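Local structure of replication protein B (Plasmid RSF1010, 3H20) at residues F244-R255 with K289-R300. The protein acts as the plasmid's DNA primase, synthesising primers on single-stranded DNA templates for its replication. Sequence-based numbering, arbitrary orientation.
Sequences FIAAQKLASRGR and KVMGLPSVQLAR
V290 fits as a knob among F244, A247, Q248 and A251 of helix 239-252. Its CG1 meets A251 CB at 3.6 Å, while CG2 lies over one face of the F244 ring in a CH-pi contact, 4.2 Å from the centroid. With CG anti to the backbone N (chi1 179°), the F244 ring reaches K289, whose CB sits at the ring edge, and L293 CD1, 3.7 Å from CZ. A251 returns the interlock, its methyl lodged among V290, M291, V296 and R300. V296 CG2 packs against Q248 CG at 3.5 Å.

Polar contacts flank this apolar seam. Q248 NE2 donates a weak hydrogen bond to S295 OG, and a water touching S252 OG bridges weakly to S295 O. R300, bent at chi3 (85°), points NH1 at two carbonyls: A251 O at 2.8 Å, in the carbonyl plane on a lone pair, and R255 O at 3.0 Å, approached from above its plane. A leucine in its place would probably cost both carbonyls this shared donor, leaving A251 O its bond from G254 N and the helices their apolar contacts.

That turn is a Schellman motif with G254 at C-prime; residues 244-252 run nearly parallel (22°) to 294-300 within the primase's C-terminal helix bundle.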
loop_
_atom_site.group_PDB
_atom_site.type_symbol
_atom_site.label_atom_id
_atom_site.label_comp_id
_atom_site.label_asym_id
_atom_site.label_seq_id
_atom_site.Cartn_x
_atom_site.Cartn_y
_atom_site.Cartn_z
ATOM N N PHE A 244 2.176 42.741 6.402
ATOM C CA PHE A 244 0.835 42.804 5.830
ATOM C C PHE A 244 0.552 41.578 4.947
ATOM O O PHE A 244 -0.505 40.958 5.059
ATOM C CB PHE A 244 0.655 44.099 5.032
ATOM C CG PHE A 244 -0.698 44.234 4.396
ATOM C CD1 PHE A 244 -1.751 44.812 5.091
ATOM C CD2 PHE A 244 -0.924 43.771 3.103
ATOM C CE1 PHE A 244 -3.011 44.935 4.505
ATOM C CE2 PHE A 244 -2.181 43.880 2.514
ATOM C CZ PHE A 244 -3.222 44.468 3.217
ATOM N N ILE A 245 1.492 41.250 4.064
ATOM C CA ILE A 245 1.316 40.113 3.153
ATOM C C ILE A 245 1.309 38.771 3.900
ATOM O O ILE A 245 0.506 37.887 3.586
ATOM C CB ILE A 245 2.367 40.111 2.003
ATOM C CG1 ILE A 245 2.238 41.383 1.153
ATOM C CG2 ILE A 245 2.205 38.869 1.134
ATOM C CD1 ILE A 245 3.286 41.538 0.067
ATOM N N ALA A 246 2.200 38.616 4.878
ATOM C CA ALA A 246 2.217 37.409 5.709
ATOM C C ALA A 246 0.901 37.269 6.493
ATOM O O ALA A 246 0.289 36.195 6.506
ATOM C CB ALA A 246 3.431 37.413 6.657
ATOM N N ALA A 247 0.452 38.359 7.107
ATOM C CA ALA A 247 -0.825 38.368 7.835
ATOM C C ALA A 247 -1.998 38.013 6.923
ATOM O O ALA A 247 -2.894 37.268 7.321
ATOM C CB ALA A 247 -1.061 39.723 8.510
ATOM N N GLN A 248 -1.990 38.545 5.703
ATOM C CA GLN A 248 -3.047 38.235 4.734
ATOM C C GLN A 248 -3.071 36.736 4.398
ATOM O O GLN A 248 -4.147 36.144 4.268
ATOM C CB GLN A 248 -2.893 39.075 3.463
ATOM C CG GLN A 248 -4.014 38.836 2.456
ATOM C CD GLN A 248 -3.680 39.278 1.053
ATOM O OE1 GLN A 248 -2.580 39.759 0.787
ATOM N NE2 GLN A 248 -4.637 39.092 0.129
ATOM N N LYS A 249 -1.888 36.133 4.267
ATOM C CA LYS A 249 -1.772 34.706 3.951
ATOM C C LYS A 249 -2.261 33.828 5.102
ATOM O O LYS A 249 -3.079 32.934 4.891
ATOM C CB LYS A 249 -0.340 34.346 3.553
ATOM C CG LYS A 249 -0.023 34.624 2.091
ATOM C CD LYS A 249 1.456 34.916 1.890
ATOM C CE LYS A 249 1.884 34.746 0.432
ATOM N NZ LYS A 249 1.162 35.661 -0.502
ATOM N N LEU A 250 -1.771 34.106 6.311
ATOM C CA LEU A 250 -2.231 33.437 7.531
ATOM C C LEU A 250 -3.740 33.575 7.776
ATOM O O LEU A 250 -4.403 32.594 8.115
ATOM C CB LEU A 250 -1.446 33.938 8.754
ATOM C CG LEU A 250 -0.190 33.162 9.179
ATOM C CD1 LEU A 250 0.871 33.136 8.081
ATOM C CD2 LEU A 250 0.389 33.743 10.483
ATOM N N ALA A 251 -4.281 34.780 7.592
ATOM C CA ALA A 251 -5.724 35.019 7.780
ATOM C C ALA A 251 -6.577 34.309 6.724
ATOM O O ALA A 251 -7.652 33.792 7.035
ATOM C CB ALA A 251 -6.031 36.505 7.790
ATOM N N SER A 252 -6.090 34.284 5.483
ATOM C CA SER A 252 -6.763 33.572 4.392
ATOM C C SER A 252 -6.807 32.062 4.629
ATOM O O SER A 252 -7.699 31.372 4.118
ATOM C CB SER A 252 -6.075 33.864 3.062
ATOM O OG SER A 252 -6.405 35.164 2.600
ATOM N N ARG A 253 -5.838 31.557 5.391
ATOM C CA ARG A 253 -5.750 30.128 5.707
ATOM C C ARG A 253 -6.422 29.791 7.048
ATOM O O ARG A 253 -6.337 28.659 7.530
ATOM C CB ARG A 253 -4.289 29.651 5.644
ATOM C CG ARG A 253 -3.730 29.661 4.218
ATOM C CD ARG A 253 -2.198 29.653 4.149
ATOM N NE ARG A 253 -1.736 30.130 2.839
ATOM C CZ ARG A 253 -0.463 30.324 2.484
ATOM N NH1 ARG A 253 0.531 30.079 3.333
ATOM N NH2 ARG A 253 -0.182 30.764 1.262
ATOM N N GLY A 254 -7.102 30.781 7.631
ATOM C CA GLY A 254 -7.966 30.564 8.793
ATOM C C GLY A 254 -7.399 30.914 10.159
ATOM O O GLY A 254 -8.056 30.688 11.182
ATOM N N ARG A 255 -6.185 31.459 10.189
ATOM C CA ARG A 255 -5.555 31.828 11.456
ATOM C C ARG A 255 -6.294 32.993 12.094
ATOM O O ARG A 255 -6.780 33.890 11.401
ATOM C CB ARG A 255 -4.072 32.176 11.277
ATOM C CG ARG A 255 -3.176 31.006 10.877
ATOM C CD ARG A 255 -3.134 29.934 11.944
ATOM N NE ARG A 255 -2.176 28.878 11.622
ATOM C CZ ARG A 255 -1.953 27.805 12.376
ATOM N NH1 ARG A 255 -2.618 27.620 13.513
ATOM N NH2 ARG A 255 -1.061 26.906 11.988
ATOM N N LYS A 289 -6.684 45.824 8.746
ATOM C CA LYS A 289 -6.613 46.068 7.304
ATOM C C LYS A 289 -6.755 44.777 6.515
ATOM O O LYS A 289 -7.461 44.727 5.514
ATOM C CB LYS A 289 -5.302 46.762 6.933
ATOM C CG LYS A 289 -5.271 48.247 7.276
ATOM C CD LYS A 289 -4.302 49.018 6.375
ATOM C CE LYS A 289 -2.864 48.499 6.475
ATOM N NZ LYS A 289 -1.894 49.420 5.778
ATOM N N VAL A 290 -6.083 43.738 6.995
ATOM C CA VAL A 290 -6.124 42.411 6.399
ATOM C C VAL A 290 -7.544 41.823 6.420
ATOM O O VAL A 290 -8.020 41.308 5.405
ATOM C CB VAL A 290 -5.097 41.495 7.124
ATOM C CG1 VAL A 290 -5.462 40.020 7.017
ATOM C CG2 VAL A 290 -3.692 41.777 6.588
ATOM N N MET A 291 -8.224 41.931 7.564
ATOM C CA MET A 291 -9.561 41.349 7.730
ATOM C C MET A 291 -10.631 42.058 6.886
ATOM O O MET A 291 -11.676 41.474 6.594
ATOM C CB MET A 291 -9.977 41.313 9.208
ATOM C CG MET A 291 -9.150 40.360 10.112
ATOM S SD MET A 291 -9.070 38.649 9.504
ATOM C CE MET A 291 -8.136 37.856 10.819
ATOM N N GLY A 292 -10.350 43.299 6.482
ATOM C CA GLY A 292 -11.253 44.073 5.623
ATOM C C GLY A 292 -11.151 43.751 4.134
ATOM O O GLY A 292 -12.009 44.166 3.349
ATOM N N LEU A 293 -10.121 43.001 3.745
ATOM C CA LEU A 293 -9.896 42.704 2.328
ATOM C C LEU A 293 -10.916 41.687 1.836
ATOM O O LEU A 293 -11.141 40.670 2.501
ATOM C CB LEU A 293 -8.487 42.159 2.081
ATOM C CG LEU A 293 -7.300 43.103 2.271
ATOM C CD1 LEU A 293 -6.023 42.311 2.206
ATOM C CD2 LEU A 293 -7.310 44.238 1.237
ATOM N N PRO A 294 -11.512 41.955 0.663
ATOM C CA PRO A 294 -12.424 41.016 0.006
ATOM C C PRO A 294 -11.770 39.639 -0.165
ATOM O O PRO A 294 -12.426 38.623 0.060
ATOM C CB PRO A 294 -12.676 41.652 -1.372
ATOM C CG PRO A 294 -12.269 43.073 -1.245
ATOM C CD PRO A 294 -11.307 43.191 -0.117
ATOM N N SER A 295 -10.484 39.619 -0.522
ATOM C CA SER A 295 -9.740 38.367 -0.706
ATOM C C SER A 295 -9.740 37.508 0.553
ATOM O O SER A 295 -9.992 36.307 0.490
ATOM C CB SER A 295 -8.300 38.645 -1.161
ATOM O OG SER A 295 -7.584 39.382 -0.179
ATOM N N VAL A 296 -9.481 38.141 1.695
ATOM C CA VAL A 296 -9.418 37.458 2.979
ATOM C C VAL A 296 -10.811 37.007 3.408
ATOM O O VAL A 296 -10.989 35.855 3.802
ATOM C CB VAL A 296 -8.748 38.354 4.055
ATOM C CG1 VAL A 296 -8.830 37.717 5.430
ATOM C CG2 VAL A 296 -7.303 38.603 3.679
ATOM N N GLN A 297 -11.789 37.902 3.275
ATOM C CA GLN A 297 -13.186 37.598 3.603
ATOM C C GLN A 297 -13.739 36.410 2.810
ATOM O O GLN A 297 -14.394 35.527 3.388
ATOM C CB GLN A 297 -14.075 38.838 3.419
ATOM C CG GLN A 297 -13.933 39.866 4.545
ATOM C CD GLN A 297 -14.767 41.114 4.324
ATOM O OE1 GLN A 297 -15.478 41.241 3.317
ATOM N NE2 GLN A 297 -14.685 42.047 5.264
ATOM N N LEU A 298 -13.478 36.385 1.508
ATOM C CA LEU A 298 -13.910 35.271 0.647
ATOM C C LEU A 298 -13.194 33.951 0.967
ATOM O O LEU A 298 -13.838 32.901 1.071
ATOM C CB LEU A 298 -13.771 35.628 -0.846
ATOM C CG LEU A 298 -14.255 34.579 -1.866
ATOM C CD1 LEU A 298 -15.739 34.216 -1.653
ATOM C CD2 LEU A 298 -14.024 35.030 -3.303
ATOM N N ALA A 299 -11.868 34.001 1.110
ATOM C CA ALA A 299 -11.093 32.820 1.474
ATOM C C ALA A 299 -11.598 32.211 2.786
ATOM O O ALA A 299 -11.833 31.008 2.854
ATOM C CB ALA A 299 -9.607 33.151 1.563
ATOM N N ARG A 300 -11.781 33.047 3.810
ATOM C CA ARG A 300 -12.283 32.588 5.120
ATOM C C ARG A 300 -13.684 31.991 5.029
ATOM O O ARG A 300 -13.963 30.960 5.645
ATOM C CB ARG A 300 -12.268 33.726 6.147
ATOM C CG ARG A 300 -10.878 34.068 6.650
ATOM C CD ARG A 300 -10.867 35.312 7.517
ATOM N NE ARG A 300 -11.179 35.042 8.923
ATOM C CZ ARG A 300 -10.324 34.528 9.808
ATOM N NH1 ARG A 300 -9.084 34.199 9.452
ATOM N NH2 ARG A 300 -10.714 34.333 11.063
HETATM O O HOH W 1 -7.054 35.264 0.027
#